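Local coordinates for protein rubber oxygenase (Streptomyces sp., PDB 5O1L) that uses a non-covalently bound b-type heme to cleave poly(cis-1,4-isoprene) in natural and synthetic rubber oxidatively, adding oxygen across its double bonds, at residues V75-L89 and G92-R105. Sequence-based numbering, arbitrary orientation. Where two conformers were deposited one is given.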
ATOM      1  N   VAL A  75     -13.100   8.498 -21.194  1.00 23.51           N
ATOM      2  CA  VAL A  75     -11.801   7.991 -20.761  1.00 22.49           C
ATOM      3  C   VAL A  75     -11.945   6.742 -19.942  1.00 20.74           C
ATOM      4  O   VAL A  75     -11.214   5.786 -20.175  1.00 20.44           O
ATOM      5  CB  VAL A  75     -10.992   9.071 -19.997  1.00 22.49           C
ATOM      6  CG1 VAL A  75      -9.741   8.439 -19.352  1.00 23.37           C
ATOM      7  CG2 VAL A  75     -10.530  10.140 -20.912  1.00 24.01           C
ATOM      8  N   ASN A  76     -12.867   6.667 -18.995  1.00 19.48           N
ATOM      9  CA  ASN A  76     -13.006   5.409 -18.241  1.00 20.15           C
ATOM     10  C   ASN A  76     -13.365   4.269 -19.140  1.00 20.30           C
ATOM     11  O   ASN A  76     -12.900   3.172 -18.985  1.00 19.72           O
ATOM     12  CB  ASN A  76     -13.944   5.544 -17.083  1.00 20.92           C
ATOM     13  CG  ASN A  76     -13.312   6.281 -15.904  1.00 21.60           C
ATOM     14  OD1 ASN A  76     -12.053   6.335 -15.782  1.00 22.47           O
ATOM     15  ND2 ASN A  76     -14.151   6.878 -15.068  1.00 21.49           N
ATOM     16  N   ALA A  77     -14.278   4.513 -20.088  1.00 19.86           N
ATOM     17  CA  ALA A  77     -14.670   3.437 -20.974  1.00 20.25           C
ATOM     18  C   ALA A  77     -13.541   2.973 -21.906  1.00 21.26           C
ATOM     19  O   ALA A  77     -13.448   1.827 -22.204  1.00 22.00           O
ATOM     20  CB  ALA A  77     -15.878   3.913 -21.797  1.00 21.58           C
ATOM     21  N   LEU A  78     -12.686   3.892 -22.332  1.00 21.22           N
ATOM     22  CA  LEU A  78     -11.490   3.528 -23.120  1.00 23.55           C
ATOM     23  C   LEU A  78     -10.491   2.777 -22.288  1.00 24.15           C
ATOM     24  O   LEU A  78      -9.997   1.730 -22.673  1.00 24.27           O
ATOM     25  CB  LEU A  78     -10.862   4.776 -23.684  1.00 24.50           C
ATOM     26  CG  LEU A  78     -11.635   5.393 -24.816  1.00 27.81           C
ATOM     27  CD1 LEU A  78     -11.183   6.832 -25.009  1.00 29.72           C
ATOM     28  CD2 LEU A  78     -11.458   4.504 -26.058  1.00 29.40           C
ATOM     29  N   LEU A  79     -10.256   3.256 -21.081  1.00 23.63           N
ATOM     30  CA  LEU A  79      -9.230   2.627 -20.240  1.00 24.77           C
ATOM     31  C   LEU A  79      -9.612   1.298 -19.685  1.00 23.52           C
ATOM     32  O   LEU A  79      -8.737   0.498 -19.354  1.00 21.03           O
ATOM     33  CB  LEU A  79      -8.765   3.581 -19.173  1.00 26.66           C
ATOM     34  CG  LEU A  79      -7.935   4.708 -19.867  1.00 29.35           C
ATOM     35  CD1 LEU A  79      -7.348   5.567 -18.794  1.00 31.01           C
ATOM     36  CD2 LEU A  79      -6.840   4.297 -20.865  1.00 29.88           C
ATOM     37  N   LYS A  80     -10.890   0.996 -19.670  1.00 21.91           N
ATOM     38  CA  LYS A  80     -11.358  -0.313 -19.274  1.00 25.24           C
ATOM     39  C   LYS A  80     -10.741  -1.374 -20.146  1.00 23.52           C
ATOM     40  O   LYS A  80     -10.545  -2.465 -19.698  1.00 25.96           O
ATOM     41  CB  LYS A  80     -12.901  -0.406 -19.384  1.00 29.80           C
ATOM     42  CG  LYS A  80     -13.604  -1.143 -18.277  1.00 34.32           C
ATOM     43  CD  LYS A  80     -15.100  -0.851 -18.318  1.00 38.51           C
ATOM     44  CE  LYS A  80     -15.742  -1.512 -19.544  1.00 42.84           C
ATOM     45  NZ  LYS A  80     -17.193  -1.831 -19.356  1.00 45.31           N
ATOM     46  N   GLN A  81     -10.430  -1.035 -21.396  1.00 23.05           N
ATOM     47  CA  GLN A  81      -9.848  -1.939 -22.360  1.00 23.56           C
ATOM     48  C   GLN A  81      -8.331  -2.131 -22.223  1.00 24.36           C
ATOM     49  O   GLN A  81      -7.797  -2.992 -22.855  1.00 26.43           O
ATOM     50  CB  GLN A  81     -10.114  -1.428 -23.797  1.00 26.52           C
ATOM     51  CG  GLN A  81     -11.598  -1.265 -24.138  1.00 30.71           C
ATOM     52  CD  GLN A  81     -11.770  -0.696 -25.554  1.00 35.34           C
ATOM     53  OE1 GLN A  81     -11.563   0.505 -25.791  1.00 44.72           O
ATOM     54  NE2 GLN A  81     -12.197  -1.531 -26.492  1.00 40.38           N
ATOM     55  N   TRP A  82      -7.677  -1.327 -21.419  1.00 21.49           N
ATOM     56  CA  TRP A  82      -6.221  -1.364 -21.249  1.00 20.66           C
ATOM     57  C   TRP A  82      -5.905  -2.142 -19.974  1.00 19.36           C
ATOM     58  O   TRP A  82      -6.150  -1.649 -18.924  1.00 18.75           O
ATOM     59  CB  TRP A  82      -5.679   0.081 -21.201  1.00 21.52           C
ATOM     60  CG  TRP A  82      -4.159   0.107 -21.223  1.00 21.99           C
ATOM     61  CD1 TRP A  82      -3.364  -0.549 -22.110  1.00 23.28           C
ATOM     62  CD2 TRP A  82      -3.282   0.797 -20.310  1.00 21.42           C
ATOM     63  NE1 TRP A  82      -2.034  -0.313 -21.829  1.00 25.25           N
ATOM     64  CE2 TRP A  82      -1.956   0.505 -20.720  1.00 23.62           C
ATOM     65  CE3 TRP A  82      -3.479   1.663 -19.268  1.00 20.81           C
ATOM     66  CZ2 TRP A  82      -0.856   1.030 -20.077  1.00 22.22           C
ATOM     67  CZ3 TRP A  82      -2.372   2.160 -18.605  1.00 21.10           C
ATOM     68  CH2 TRP A  82      -1.077   1.852 -19.015  1.00 21.26           C
ATOM     69  N   THR A  83      -5.510  -3.386 -20.110  1.00 19.28           N
ATOM     70  CA  THR A  83      -5.452  -4.314 -18.976  1.00 20.32           C
ATOM     71  C   THR A  83      -4.120  -5.010 -18.810  1.00 19.66           C
ATOM     72  O   THR A  83      -3.918  -5.537 -17.743  1.00 21.42           O
ATOM     73  CB  THR A  83      -6.532  -5.376 -19.043  1.00 24.27           C
ATOM     74  OG1 THR A  83      -6.270  -6.226 -20.164  1.00 26.94           O
ATOM     75  CG2 THR A  83      -7.891  -4.741 -19.181  1.00 25.47           C
ATOM     76  N   ARG A  84      -3.224  -4.966 -19.756  1.00 17.81           N
ATOM     77  CA  ARG A  84      -1.989  -5.730 -19.638  0.50 19.43           C
ATOM     78  C   ARG A  84      -0.798  -4.859 -19.984  1.00 18.95           C
ATOM     79  O   ARG A  84      -0.857  -3.906 -20.768  1.00 19.14           O
ATOM     80  CB  ARG A  84      -1.940  -6.901 -20.658  0.50 21.50           C
ATOM     81  CG  ARG A  84      -2.780  -8.143 -20.531  0.50 23.65           C
ATOM     82  CD  ARG A  84      -2.459  -9.039 -21.761  0.50 25.23           C
ATOM     83  NE  ARG A  84      -1.026  -9.346 -21.923  0.50 26.99           N
ATOM     84  CZ  ARG A  84      -0.572 -10.409 -22.583  0.50 28.89           C
ATOM     85  NH1 ARG A  84      -1.429 -11.165 -23.268  0.50 30.06           N
ATOM     86  NH2 ARG A  84       0.736 -10.611 -22.684  0.50 29.68           N
ATOM     87  N   ASN A  85       0.338  -5.152 -19.336  1.00 17.20           N
ATOM     88  CA  ASN A  85       1.521  -4.354 -19.436  1.00 17.65           C
ATOM     89  C   ASN A  85       2.063  -4.162 -20.867  1.00 20.01           C
ATOM     90  O   ASN A  85       2.600  -3.143 -21.144  1.00 22.92           O
ATOM     91  CB  ASN A  85       2.654  -4.999 -18.579  1.00 16.20           C
ATOM     92  CG  ASN A  85       2.438  -4.865 -17.086  1.00 14.93           C
ATOM     93  OD1 ASN A  85       1.683  -4.058 -16.581  1.00 15.55           O
ATOM     94  ND2 ASN A  85       3.205  -5.683 -16.358  1.00 14.48           N
ATOM     95  N   ASP A  86       1.900  -5.185 -21.695  1.00 24.01           N
ATOM     96  CA  ASP A  86       2.469  -5.096 -23.056  1.00 26.94           C
ATOM     97  C   ASP A  86       1.443  -4.560 -24.054  1.00 27.30           C
ATOM     98  O   ASP A  86       1.764  -4.520 -25.225  1.00 29.53           O
ATOM     99  CB  ASP A  86       2.964  -6.467 -23.496  1.00 30.95           C
ATOM    100  CG  ASP A  86       1.849  -7.486 -23.664  1.00 36.07           C
ATOM    101  OD1 ASP A  86       0.658  -7.202 -23.341  1.00 39.51           O
ATOM    102  OD2 ASP A  86       2.154  -8.665 -24.078  1.00 42.60           O
ATOM    103  N   GLN A  87       0.260  -4.129 -23.603  1.00 23.26           N
ATOM    104  CA  GLN A  87      -0.775  -3.735 -24.563  1.00 23.05           C
ATOM    105  C   GLN A  87      -0.606  -2.319 -25.022  1.00 21.35           C
ATOM    106  O   GLN A  87      -0.333  -1.400 -24.258  1.00 21.58           O
ATOM    107  CB  GLN A  87      -2.086  -3.872 -23.879  1.00 24.06           C
ATOM    108  CG  GLN A  87      -3.323  -3.746 -24.724  1.00 26.79           C
ATOM    109  CD  GLN A  87      -4.553  -3.835 -23.848  1.00 30.16           C
ATOM    110  OE1 GLN A  87      -4.541  -4.343 -22.643  1.00 27.25           O
ATOM    111  NE2 GLN A  87      -5.667  -3.314 -24.440  1.00 33.48           N
ATOM    112  N   ALA A  88      -0.927  -2.048 -26.303  1.00 21.37           N
ATOM    113  CA  ALA A  88      -0.963  -0.687 -26.791  1.00 22.97           C
ATOM    114  C   ALA A  88      -2.118   0.088 -26.125  1.00 22.25           C
ATOM    115  O   ALA A  88      -3.123  -0.500 -25.755  1.00 22.80           O
ATOM    116  CB  ALA A  88      -1.172  -0.701 -28.297  1.00 24.23           C
ATOM    117  N   LEU A  89      -1.954   1.389 -25.963  1.00 23.83           N
ATOM    118  CA  LEU A  89      -3.026   2.197 -25.403  1.00 24.68           C
ATOM    119  C   LEU A  89      -4.197   2.145 -26.369  1.00 25.86           C
ATOM    120  O   LEU A  89      -4.014   2.089 -27.570  1.00 26.91           O
ATOM    121  CB  LEU A  89      -2.630   3.623 -25.227  1.00 25.43           C
ATOM    122  CG  LEU A  89      -1.597   3.897 -24.161  1.00 26.63           C
ATOM    123  CD1 LEU A  89      -1.186   5.369 -24.233  1.00 28.89           C
ATOM    124  CD2 LEU A  89      -2.152   3.579 -22.766  1.00 28.25           C
ATOM    125  N   GLY A  92      -8.161   6.742 -29.399  1.00 28.33           N
ATOM    126  CA  GLY A  92      -9.258   7.636 -29.033  1.00 26.89           C
ATOM    127  C   GLY A  92      -9.136   8.431 -27.778  1.00 26.64           C
ATOM    128  O   GLY A  92     -10.021   9.190 -27.410  1.00 26.01           O
ATOM    129  N   LEU A  93      -8.046   8.212 -27.026  1.00 24.42           N
ATOM    130  CA  LEU A  93      -7.814   9.072 -25.879  1.00 24.99           C
ATOM    131  C   LEU A  93      -7.553  10.508 -26.263  1.00 25.34           C
ATOM    132  O   LEU A  93      -6.949  10.747 -27.297  1.00 26.53           O
ATOM    133  CB  LEU A  93      -6.565   8.536 -25.131  1.00 24.14           C
ATOM    134  CG  LEU A  93      -6.744   7.182 -24.454  1.00 24.87           C
ATOM    135  CD1 LEU A  93      -5.352   6.744 -24.002  1.00 24.27           C
ATOM    136  CD2 LEU A  93      -7.711   7.255 -23.283  1.00 23.13           C
ATOM    137  N   PRO A  94      -7.924  11.464 -25.396  1.00 27.15           N
ATOM    138  CA  PRO A  94      -7.506  12.852 -25.594  1.00 27.43           C
ATOM    139  C   PRO A  94      -5.994  12.920 -25.669  1.00 29.10           C
ATOM    140  O   PRO A  94      -5.298  12.154 -24.959  1.00 26.92           O
ATOM    141  CB  PRO A  94      -7.921  13.578 -24.318  1.00 29.23           C
ATOM    142  CG  PRO A  94      -8.722  12.596 -23.523  1.00 29.80           C
ATOM    143  CD  PRO A  94      -8.608  11.260 -24.098  1.00 27.76           C
ATOM    144  N   GLY A  95      -5.476  13.754 -26.551  1.00 27.70           N
ATOM    145  CA  GLY A  95      -4.042  13.770 -26.856  1.00 28.26           C
ATOM    146  C   GLY A  95      -3.124  14.024 -25.689  1.00 28.35           C
ATOM    147  O   GLY A  95      -2.078  13.405 -25.631  1.00 30.34           O
ATOM    148  N   ASP A  96      -3.490  14.954 -24.826  1.00 28.61           N
ATOM    149  CA  ASP A  96      -2.662  15.280 -23.654  1.00 28.73           C
ATOM    150  C   ASP A  96      -2.583  14.078 -22.710  1.00 26.26           C
ATOM    151  O   ASP A  96      -1.490  13.773 -22.199  1.00 25.02           O
ATOM    152  CB  ASP A  96      -3.117  16.549 -22.905  1.00 31.47           C
ATOM    153  CG  ASP A  96      -4.638  16.605 -22.554  1.00 35.60           C
ATOM    154  OD1 ASP A  96      -5.492  15.670 -22.838  1.00 37.90           O
ATOM    155  OD2 ASP A  96      -5.001  17.659 -21.921  1.00 43.18           O
ATOM    156  N   LEU A  97      -3.692  13.382 -22.526  1.00 23.91           N
ATOM    157  CA  LEU A  97      -3.679  12.187 -21.684  1.00 22.66           C
ATOM    158  C   LEU A  97      -2.922  11.085 -22.364  1.00 22.63           C
ATOM    159  O   LEU A  97      -2.132  10.340 -21.728  1.00 21.96           O
ATOM    160  CB  LEU A  97      -5.112  11.781 -21.376  1.00 22.11           C
ATOM    161  CG  LEU A  97      -5.242  10.571 -20.456  1.00 22.52           C
ATOM    162  CD1 LEU A  97      -4.668  10.885 -19.089  1.00 22.41           C
ATOM    163  CD2 LEU A  97      -6.683  10.149 -20.302  1.00 22.64           C
ATOM    164  N   ARG A  98      -3.089  10.861 -23.652  1.00 22.85           N
ATOM    165  CA  ARG A  98      -2.311   9.850 -24.345  1.00 24.56           C
ATOM    166  C   ARG A  98      -0.796  10.073 -24.164  1.00 24.47           C
ATOM    167  O   ARG A  98      -0.064   9.130 -23.797  1.00 23.56           O
ATOM    168  CB  ARG A  98      -2.627   9.796 -25.839  1.00 27.13           C
ATOM    169  CG  ARG A  98      -1.822   8.702 -26.539  1.00 29.22           C
ATOM    170  CD  ARG A  98      -2.098   8.506 -28.028  1.00 34.29           C
ATOM    171  NE  ARG A  98      -2.298   9.739 -28.759  1.00 38.61           N
ATOM    172  CZ  ARG A  98      -1.397  10.659 -29.121  1.00 41.04           C
ATOM    173  NH1 ARG A  98      -0.102  10.578 -28.795  1.00 42.05           N
ATOM    174  NH2 ARG A  98      -1.828  11.701 -29.833  1.00 43.14           N
ATOM    175  N   GLU A  99      -0.367  11.298 -24.344  1.00 25.48           N
ATOM    176  CA  GLU A  99       1.047  11.620 -24.217  1.00 26.93           C
ATOM    177  C   GLU A  99       1.523  11.344 -22.780  1.00 24.64           C
ATOM    178  O   GLU A  99       2.583  10.740 -22.606  1.00 26.05           O
ATOM    179  CB  GLU A  99       1.279  13.088 -24.582  1.00 31.24           C
ATOM    180  CG  GLU A  99       2.654  13.664 -24.426  1.00 37.10           C
ATOM    181  CD  GLU A  99       2.709  15.068 -25.025  1.00 42.86           C
ATOM    182  OE1 GLU A  99       2.331  16.049 -24.341  1.00 47.43           O
ATOM    183  OE2 GLU A  99       3.057  15.161 -26.219  1.00 48.21           O
ATOM    184  N   PHE A 100       0.722  11.768 -21.808  1.00 21.87           N
ATOM    185  CA  PHE A 100       1.044  11.487 -20.385  1.00 20.14           C
ATOM    186  C   PHE A 100       1.194  10.009 -20.193  1.00 19.87           C
ATOM    187  O   PHE A 100       2.182   9.555 -19.538  1.00 20.28           O
ATOM    188  CB  PHE A 100       0.018  12.076 -19.437  1.00 19.60           C
ATOM    189  CG  PHE A 100       0.154  11.548 -18.034  1.00 19.45           C
ATOM    190  CD1 PHE A 100       1.191  12.049 -17.246  1.00 20.26           C
ATOM    191  CD2 PHE A 100      -0.630  10.474 -17.567  1.00 20.30           C
ATOM    192  CE1 PHE A 100       1.388  11.512 -16.006  1.00 19.58           C
ATOM    193  CE2 PHE A 100      -0.359   9.931 -16.315  1.00 20.44           C
ATOM    194  CZ  PHE A 100       0.630  10.489 -15.556  1.00 19.95           C
ATOM    195  N   MET A 101       0.264   9.206 -20.655  1.00 18.66           N
ATOM    196  CA  MET A 101       0.259   7.766 -20.368  1.00 18.44           C
ATOM    197  C   MET A 101       1.407   7.054 -21.033  1.00 20.17           C
ATOM    198  O   MET A 101       1.996   6.121 -20.455  1.00 18.53           O
ATOM    199  CB  MET A 101      -1.090   7.102 -20.775  1.00 18.12           C
ATOM    200  CG  MET A 101      -2.184   7.572 -19.887  1.00 18.96           C
ATOM    201  SD  MET A 101      -3.799   6.855 -20.305  1.00 21.10           S
ATOM    202  CE  MET A 101      -3.483   5.230 -19.606  1.00 22.33           C
ATOM    203  N   GLU A 102       1.761   7.496 -22.232  1.00 22.16           N
ATOM    204  CA  GLU A 102       2.869   6.870 -22.957  1.00 23.33           C
ATOM    205  C   GLU A 102       4.192   7.090 -22.184  1.00 20.90           C
ATOM    206  O   GLU A 102       5.042   6.214 -22.178  1.00 22.46           O
ATOM    207  CB  GLU A 102       2.932   7.395 -24.423  1.00 26.55           C
ATOM    208  CG  GLU A 102       2.154   6.472 -25.387  1.00 32.59           C
ATOM    209  CD  GLU A 102       2.700   4.994 -25.359  1.00 38.39           C
ATOM    210  OE1 GLU A 102       3.942   4.850 -25.562  1.00 49.02           O
ATOM    211  OE2 GLU A 102       1.967   3.937 -25.090  1.00 40.77           O
ATOM    212  N   HIS A 103       4.333   8.258 -21.574  1.00 20.50           N
ATOM    213  CA  HIS A 103       5.492   8.546 -20.756  1.00 22.02           C
ATOM    214  C   HIS A 103       5.440   7.813 -19.408  1.00 19.52           C
ATOM    215  O   HIS A 103       6.440   7.205 -18.977  1.00 19.18           O
ATOM    216  CB  HIS A 103       5.533  10.059 -20.545  1.00 24.67           C
ATOM    217  CG  HIS A 103       6.753  10.534 -19.824  1.00 30.78           C
ATOM    218  ND1 HIS A 103       8.022  10.348 -20.332  1.00 34.96           N
ATOM    219  CD2 HIS A 103       6.903  11.198 -18.651  1.00 34.04           C
ATOM    220  CE1 HIS A 103       8.909  10.875 -19.508  1.00 36.23           C
ATOM    221  NE2 HIS A 103       8.256  11.398 -18.480  1.00 36.49           N
ATOM    222  N   ALA A 104       4.251   7.824 -18.791  1.00 17.23           N
ATOM    223  CA  ALA A 104       4.104   7.237 -17.467  1.00 17.08           C
ATOM    224  C   ALA A 104       4.252   5.743 -17.447  1.00 16.66           C
ATOM    225  O   ALA A 104       4.621   5.178 -16.380  1.00 15.98           O
ATOM    226  CB  ALA A 104       2.771   7.636 -16.908  1.00 16.90           C
ATOM    227  N   ARG A 105       4.047   5.052 -18.561  1.00 16.15           N
ATOM    228  CA  ARG A 105       4.155   3.629 -18.574  1.00 16.40           C
ATOM    229  C   ARG A 105       5.606   3.100 -18.703  1.00 15.06           C
ATOM    230  O   ARG A 105       5.842   1.924 -18.610  1.00 16.62           O
ATOM    231  CB  ARG A 105       3.218   3.047 -19.644  1.00 18.68           C
ATOM    232  CG  ARG A 105       3.838   3.266 -21.023  1.00 20.11           C
ATOM    233  CD  ARG A 105       2.983   2.760 -22.178  1.00 22.06           C
ATOM    234  NE  ARG A 105       2.710   1.341 -22.027  1.00 22.26           N
ATOM    235  CZ  ARG A 105       1.838   0.615 -22.691  1.00 23.66           C
ATOM    236  NH1 ARG A 105       1.062   1.174 -23.618  1.00 24.70           N
ATOM    237  NH2 ARG A 105       1.707  -0.639 -22.365  1.00 24.06           N
TER
HETATM  238  O   HOH W   1       0.302   2.621 -27.230  1.00 28.29           O
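Met101 drives its CE methyl into an apolar centre built by Leu79, Trp82 and Leu89. Leu79 meets it tip to tip, CD2 at 3.7 Å from Met101 CE, and the same methyl lies 3.4 Å from Trp82 CZ3. An unbranched, flexible methionine suits this place: its chain runs straight through chi2 and then bends at chi3 (76°), which turns CE among all three neighbours. Leu89 lays CD2 over one face of the indole, while its side chain slides past that of Glu102 in the opposite direction, CD1 against both CG and OE2. Nearer the start of helix 95-104, the side chains of Leu93 and Leu79 cross at about a right angle, their CD2 methyls in contact, and Val75 CG1 reaches Leu97 CD2 at 3.6 Å. Gly92, whose positive phi favours glycine, brings its carbonyl against Leu78 CD1. In this all-alpha protein, whose catalytic domain belongs to the globin clan, the contact joins the end of helix 72-79 and the loop after it to helix 95-104. Helix 187-204 also touches Leu79 and Leu97; the side chain of Leu79 lies about 12 Å from the bound heme. At the polar edge Arg105 grips Gln87 O end-on with NH1 and NH2 (3.0 and 2.9 Å), the oxygen lying in the guanidinium plane. Trp82 NE1 gives the same oxygen a third bond from above its carbonyl plane, and Trp82 CZ2 sits over the guanidinium face, the two planes 76° apart. Glu102 OE2 forms a salt bridge to Arg105 NH1, probably offsetting part of its charge, and accepts a hydrogen bond from a water that in turn accepts one from Leu89 N. A leucine in place of Arg105 would probably leave Gln87 O with Trp82 NE1 alone of these three donors and Glu102 without its ionic mate.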